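Local structure of glutamate racemase (Escherichia coli, 2JFN) at residues Tyr49-Asn55 / Asn252-Ala258; Leu132-Arg136 / Gly161-Val166. The protein is a racemase of the Asp/Glu/hydantoin racemase family, built of two alpha/beta parts, each with a largely parallel central sheet. The contacts are given in a common frame with arbitrary orientation. Numbering follows the deposited sequence.

Contact 1: Tyr49-Asn55 / Asn252-Ala258; sequences YIYAFDN and NIAFCMA
Extended strands 49-53 and 253-256 run parallel, axes 4.5 Å apart at closest and 18° from parallel, pairing I50 with I253, Y51 with A254 and A52 with F255; I50, A52, I253 and F255 share one face, Y51, F53, A254 and C256 the other. Ahead of the first rung, N252 (chi1 m) accepts Y49 N at OD1 (2.9 Å). I253 N bonds Y49 O (3.1 Å) and I253 O accepts from Y51 N (2.9 Å); beta-branched I253 suits a buried strand, its CG2 4.1 Å from I50 CG1. Small A254 lies beside Y51, whose hydroxyl bonds G30 O. F255 N gives the shortest bond, to Y51 O (2.6 Å), and F255 O receives F53 N (3.0 Å); its large apolar ring packs on I50, F255 CD1 3.5 Å from I50 CG2. C256 sets its CA over the face of the F53 ring (F53 chi1 p), 4.2 Å from the centroid, a CH-pi contact. Flexible M257 curls CE to 3.4 Å from F53 O. N55 (chi1 p) offers both amide functions: OD1 accepts M257 N (2.8 Å), ND2 donates to A258 O (2.8 Å). Flanked by strands 21-28 and 277-280, this is a parallel pair inside the mixed sheet of an alpha/beta fold.

Contact 2: Leu132-Arg136 / Gly161-Val166; sequences LLATR and GSAEMV
M165 (chi1 t, chi2 t) reaches from the first turn of helix 163-174 to L133, its SD 4.2 Å from L133 CD1; a long flexible thioether and a branched leucine fill a buried space lined also by L183 and I186. Strand 129-134 pairs in parallel with strand 156-161, and the last bridge joins A134 to G161 (CA-CA 4.8 Å). There A134 O receives S162 N at 2.7 Å and lies 3.0 Å from G161 CA. Glycine suits this spot because an ideal CB would sit only 3.2 Å from T135 O and 3.2 Å from R136 CA. From the extended G161 and S162 the backbone turns helical at A163. S162 (chi1 t) is the N-cap, its OG accepting M165 N at 3.0 Å. T135 (chi1 t) puts OG1 3.6 Å from V166 CG2, and R136 CB lies 4.3 Å from A163 CB. The arrangement is the strand-to-helix turn at the C-terminal edge of a parallel alpha/beta sheet, where V166 touches the bound glutamic acid.

The two contacts belong to different sheets: contact 1 joins strands of the mixed sheet, whereas contact 2 lies at the end of strands 129-134 and 156-161 in the four-stranded parallel sheet. Their centres are 23 Å apart and their nearest atoms about 10 Å apart, so they do not touch. Along the chain, both segments of contact 2 fall between those of contact 1, whose pairing brings a late strand back beside an early one. Bound glutamic acid relates them: the side chain of Y51 is about 7 Å from it and that of V166 about 4 Å. Its pocket draws on residues near both sheets, including D28 and Y60 near contact 1 and H206 beside V166.

Contact 1: Tyr49-Asn55 / Asn252-Ala258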
loop_
_atom_site.group_PDB
_atom_site.type_symbol
_atom_site.label_atom_id
_atom_site.label_comp_id
_atom_site.label_asym_id
_atom_site.label_seq_id
_atom_site.Cartn_x
_atom_site.Cartn_y
_atom_site.Cartn_z
ATOM N N TYR A 49 -12.237 -11.490 2.632
ATOM C CA TYR A 49 -11.047 -10.855 2.092
ATOM C C TYR A 49 -10.130 -11.771 1.295
ATOM O O TYR A 49 -9.927 -12.941 1.632
ATOM C CB TYR A 49 -10.226 -10.211 3.215
ATOM C CG TYR A 49 -10.867 -9.001 3.861
ATOM C CD1 TYR A 49 -11.545 -9.108 5.074
ATOM C CD2 TYR A 49 -10.768 -7.741 3.267
ATOM C CE1 TYR A 49 -12.110 -7.980 5.695
ATOM C CE2 TYR A 49 -11.328 -6.612 3.869
ATOM C CZ TYR A 49 -11.995 -6.739 5.086
ATOM O OH TYR A 49 -12.528 -5.615 5.685
ATOM N N ILE A 50 -9.587 -11.211 0.226
ATOM C CA ILE A 50 -8.632 -11.910 -0.610
ATOM C C ILE A 50 -7.434 -10.979 -0.664
ATOM O O ILE A 50 -7.571 -9.812 -1.041
ATOM C CB ILE A 50 -9.137 -12.099 -2.051
ATOM C CG1 ILE A 50 -10.392 -12.977 -2.065
ATOM C CG2 ILE A 50 -8.035 -12.728 -2.905
ATOM C CD1 ILE A 50 -11.126 -12.942 -3.399
ATOM N N TYR A 51 -6.273 -11.475 -0.256
ATOM C CA TYR A 51 -5.063 -10.672 -0.320
ATOM C C TYR A 51 -4.208 -11.282 -1.416
ATOM O O TYR A 51 -3.956 -12.489 -1.417
ATOM C CB TYR A 51 -4.289 -10.701 1.003
ATOM C CG TYR A 51 -3.121 -9.727 1.011
ATOM C CD1 TYR A 51 -1.813 -10.156 0.781
ATOM C CD2 TYR A 51 -3.342 -8.360 1.178
ATOM C CE1 TYR A 51 -0.752 -9.238 0.708
ATOM C CE2 TYR A 51 -2.293 -7.437 1.112
ATOM C CZ TYR A 51 -1.006 -7.877 0.874
ATOM O OH TYR A 51 0.010 -6.941 0.776
ATOM N N ALA A 52 -3.774 -10.457 -2.359
ATOM C CA ALA A 52 -2.938 -10.949 -3.446
ATOM C C ALA A 52 -1.684 -10.100 -3.555
ATOM O O ALA A 52 -1.755 -8.868 -3.560
ATOM C CB ALA A 52 -3.711 -10.913 -4.761
ATOM N N PHE A 53 -0.534 -10.757 -3.624
ATOM C CA PHE A 53 0.715 -10.032 -3.762
ATOM C C PHE A 53 1.552 -10.617 -4.901
ATOM O O PHE A 53 1.645 -11.837 -5.073
ATOM C CB PHE A 53 1.486 -10.006 -2.422
ATOM C CG PHE A 53 1.848 -11.366 -1.875
ATOM C CD1 PHE A 53 3.162 -11.826 -1.945
ATOM C CD2 PHE A 53 0.890 -12.162 -1.253
ATOM C CE1 PHE A 53 3.518 -13.059 -1.399
ATOM C CE2 PHE A 53 1.231 -13.403 -0.702
ATOM C CZ PHE A 53 2.551 -13.851 -0.776
ATOM N N ASP A 54 2.137 -9.727 -5.695
ATOM C CA ASP A 54 2.947 -10.125 -6.844
ATOM C C ASP A 54 4.410 -10.368 -6.481
ATOM O O ASP A 54 5.280 -9.561 -6.806
ATOM C CB ASP A 54 2.858 -9.050 -7.930
ATOM C CG ASP A 54 3.408 -9.525 -9.266
ATOM O OD1 ASP A 54 3.919 -10.667 -9.334
ATOM O OD2 ASP A 54 3.325 -8.754 -10.243
ATOM N N ASN A 55 4.688 -11.494 -5.828
ATOM C CA ASN A 55 6.053 -11.801 -5.437
ATOM C C ASN A 55 6.931 -12.097 -6.649
ATOM O O ASN A 55 8.151 -12.096 -6.541
ATOM C CB ASN A 55 6.079 -12.976 -4.444
ATOM C CG ASN A 55 5.527 -14.262 -5.032
ATOM O OD1 ASN A 55 4.417 -14.297 -5.570
ATOM N ND2 ASN A 55 6.302 -15.338 -4.918
ATOM N N ASN A 252 -11.113 -16.208 4.552
ATOM C CA ASN A 252 -10.184 -15.295 3.898
ATOM C C ASN A 252 -9.028 -16.083 3.304
ATOM O O ASN A 252 -8.580 -17.068 3.880
ATOM C CB ASN A 252 -9.630 -14.272 4.892
ATOM C CG ASN A 252 -10.713 -13.443 5.537
ATOM O OD1 ASN A 252 -11.751 -13.173 4.930
ATOM N ND2 ASN A 252 -10.472 -13.016 6.769
ATOM N N ILE A 253 -8.538 -15.641 2.155
ATOM C CA ILE A 253 -7.435 -16.343 1.512
ATOM C C ILE A 253 -6.388 -15.387 0.933
ATOM O O ILE A 253 -6.704 -14.264 0.525
ATOM C CB ILE A 253 -7.978 -17.264 0.391
ATOM C CG1 ILE A 253 -6.847 -18.091 -0.219
ATOM C CG2 ILE A 253 -8.657 -16.432 -0.679
ATOM C CD1 ILE A 253 -7.325 -19.034 -1.303
ATOM N N ALA A 254 -5.134 -15.834 0.930
ATOM C CA ALA A 254 -4.040 -15.044 0.385
ATOM C C ALA A 254 -3.526 -15.747 -0.868
ATOM O O ALA A 254 -3.408 -16.977 -0.894
ATOM C CB ALA A 254 -2.914 -14.904 1.412
ATOM N N PHE A 255 -3.243 -14.964 -1.902
ATOM C CA PHE A 255 -2.721 -15.487 -3.164
ATOM C C PHE A 255 -1.333 -14.927 -3.470
ATOM O O PHE A 255 -1.099 -13.721 -3.355
ATOM C CB PHE A 255 -3.612 -15.093 -4.346
ATOM C CG PHE A 255 -4.894 -15.866 -4.452
ATOM C CD1 PHE A 255 -6.108 -15.194 -4.546
ATOM C CD2 PHE A 255 -4.888 -17.256 -4.502
ATOM C CE1 PHE A 255 -7.305 -15.889 -4.688
ATOM C CE2 PHE A 255 -6.081 -17.971 -4.646
ATOM C CZ PHE A 255 -7.295 -17.284 -4.737
ATOM N N CYS A 256 -0.407 -15.794 -3.858
ATOM C CA CYS A 256 0.912 -15.325 -4.270
ATOM C C CYS A 256 0.951 -15.696 -5.756
ATOM O O CYS A 256 0.109 -16.472 -6.221
ATOM C CB CYS A 256 2.033 -16.024 -3.490
ATOM S SG CYS A 256 2.079 -17.818 -3.640
ATOM N N MET A 257 1.893 -15.146 -6.515
ATOM C CA MET A 257 1.949 -15.476 -7.939
ATOM C C MET A 257 2.896 -16.644 -8.211
ATOM O O MET A 257 2.903 -17.210 -9.304
ATOM C CB MET A 257 2.358 -14.249 -8.764
ATOM C CG MET A 257 1.432 -13.042 -8.583
ATOM S SD MET A 257 -0.352 -13.420 -8.693
ATOM C CE MET A 257 -0.962 -12.617 -7.192
ATOM N N ALA A 258 3.678 -17.008 -7.203
ATOM C CA ALA A 258 4.612 -18.122 -7.308
ATOM C C ALA A 258 4.853 -18.655 -5.907
ATOM O O ALA A 258 5.151 -17.892 -4.989
ATOM C CB ALA A 258 5.929 -17.662 -7.929
#

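Contact 2: Leu132-Arg136 / Gly161-Val166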
loop_
_atom_site.group_PDB
_atom_site.type_symbol
_atom_site.label_atom_id
_atom_site.label_comp_id
_atom_site.label_asym_id
_atom_site.label_seq_id
_atom_site.Cartn_x
_atom_site.Cartn_y
_atom_site.Cartn_z
ATOM N N LEU A 132 7.784 13.678 2.727
ATOM C CA LEU A 132 7.140 12.615 1.973
ATOM C C LEU A 132 8.122 11.467 1.841
ATOM O O LEU A 132 9.171 11.608 1.205
ATOM C CB LEU A 132 6.726 13.099 0.579
ATOM C CG LEU A 132 6.171 12.032 -0.386
ATOM C CD1 LEU A 132 4.905 11.395 0.180
ATOM C CD2 LEU A 132 5.870 12.684 -1.734
ATOM N N LEU A 133 7.802 10.349 2.480
ATOM C CA LEU A 133 8.640 9.157 2.402
ATOM C C LEU A 133 7.940 8.235 1.424
ATOM O O LEU A 133 6.784 7.863 1.631
ATOM C CB LEU A 133 8.740 8.448 3.753
ATOM C CG LEU A 133 9.690 8.987 4.811
ATOM C CD1 LEU A 133 9.634 8.063 6.018
ATOM C CD2 LEU A 133 11.113 9.047 4.253
ATOM N N ALA A 134 8.632 7.880 0.353
ATOM C CA ALA A 134 8.064 6.997 -0.652
ATOM C C ALA A 134 9.186 6.148 -1.209
ATOM O O ALA A 134 10.345 6.317 -0.835
ATOM C CB ALA A 134 7.426 7.816 -1.770
ATOM N N THR A 135 8.856 5.223 -2.099
ATOM C CA THR A 135 9.902 4.410 -2.677
ATOM C C THR A 135 10.574 5.237 -3.770
ATOM O O THR A 135 10.027 6.248 -4.223
ATOM C CB THR A 135 9.353 3.086 -3.241
ATOM O OG1 THR A 135 10.457 2.247 -3.609
ATOM C CG2 THR A 135 8.454 3.334 -4.439
ATOM N N ARG A 136 11.761 4.809 -4.183
ATOM C CA ARG A 136 12.529 5.530 -5.186
ATOM C C ARG A 136 11.745 5.908 -6.438
ATOM O O ARG A 136 11.845 7.037 -6.917
ATOM C CB ARG A 136 13.772 4.723 -5.575
ATOM C CG ARG A 136 14.733 5.494 -6.454
ATOM C CD ARG A 136 15.114 6.815 -5.797
ATOM N NE ARG A 136 15.739 7.728 -6.748
ATOM C CZ ARG A 136 16.110 8.970 -6.457
ATOM N NH1 ARG A 136 15.921 9.452 -5.237
ATOM N NH2 ARG A 136 16.663 9.730 -7.392
ATOM N N GLY A 161 12.887 9.406 -1.279
ATOM C CA GLY A 161 12.518 8.121 -1.852
ATOM C C GLY A 161 13.505 7.049 -1.434
ATOM O O GLY A 161 14.716 7.231 -1.563
ATOM N N SER A 162 13.002 5.926 -0.934
ATOM C CA SER A 162 13.888 4.855 -0.493
ATOM C C SER A 162 13.397 3.451 -0.806
ATOM O O SER A 162 12.443 2.967 -0.200
ATOM C CB SER A 162 14.132 4.960 1.017
ATOM O OG SER A 162 14.877 3.845 1.483
ATOM N N ALA A 163 14.068 2.792 -1.744
ATOM C CA ALA A 163 13.711 1.431 -2.101
ATOM C C ALA A 163 14.178 0.519 -0.961
ATOM O O ALA A 163 13.596 -0.534 -0.710
ATOM C CB ALA A 163 14.395 1.038 -3.403
ATOM N N GLU A 164 15.229 0.941 -0.263
ATOM C CA GLU A 164 15.759 0.154 0.843
ATOM C C GLU A 164 14.750 0.029 1.987
ATOM O O GLU A 164 14.653 -1.012 2.643
ATOM C CB GLU A 164 17.048 0.785 1.369
ATOM C CG GLU A 164 17.751 -0.066 2.414
ATOM C CD GLU A 164 19.064 0.535 2.880
ATOM O OE1 GLU A 164 19.558 1.480 2.224
ATOM O OE2 GLU A 164 19.607 0.050 3.897
ATOM N N MET A 165 13.995 1.091 2.232
ATOM C CA MET A 165 13.012 1.043 3.305
ATOM C C MET A 165 11.933 0.012 2.970
ATOM O O MET A 165 11.397 -0.658 3.856
ATOM C CB MET A 165 12.391 2.422 3.512
ATOM C CG MET A 165 11.686 2.558 4.853
ATOM S SD MET A 165 11.054 4.221 5.145
ATOM C CE MET A 165 12.547 5.087 5.557
ATOM N N VAL A 166 11.616 -0.115 1.685
ATOM C CA VAL A 166 10.618 -1.087 1.268
ATOM C C VAL A 166 11.124 -2.473 1.660
ATOM O O VAL A 166 10.373 -3.295 2.177
ATOM C CB VAL A 166 10.387 -1.045 -0.254
ATOM C CG1 VAL A 166 9.377 -2.117 -0.654
ATOM C CG2 VAL A 166 9.889 0.334 -0.665
#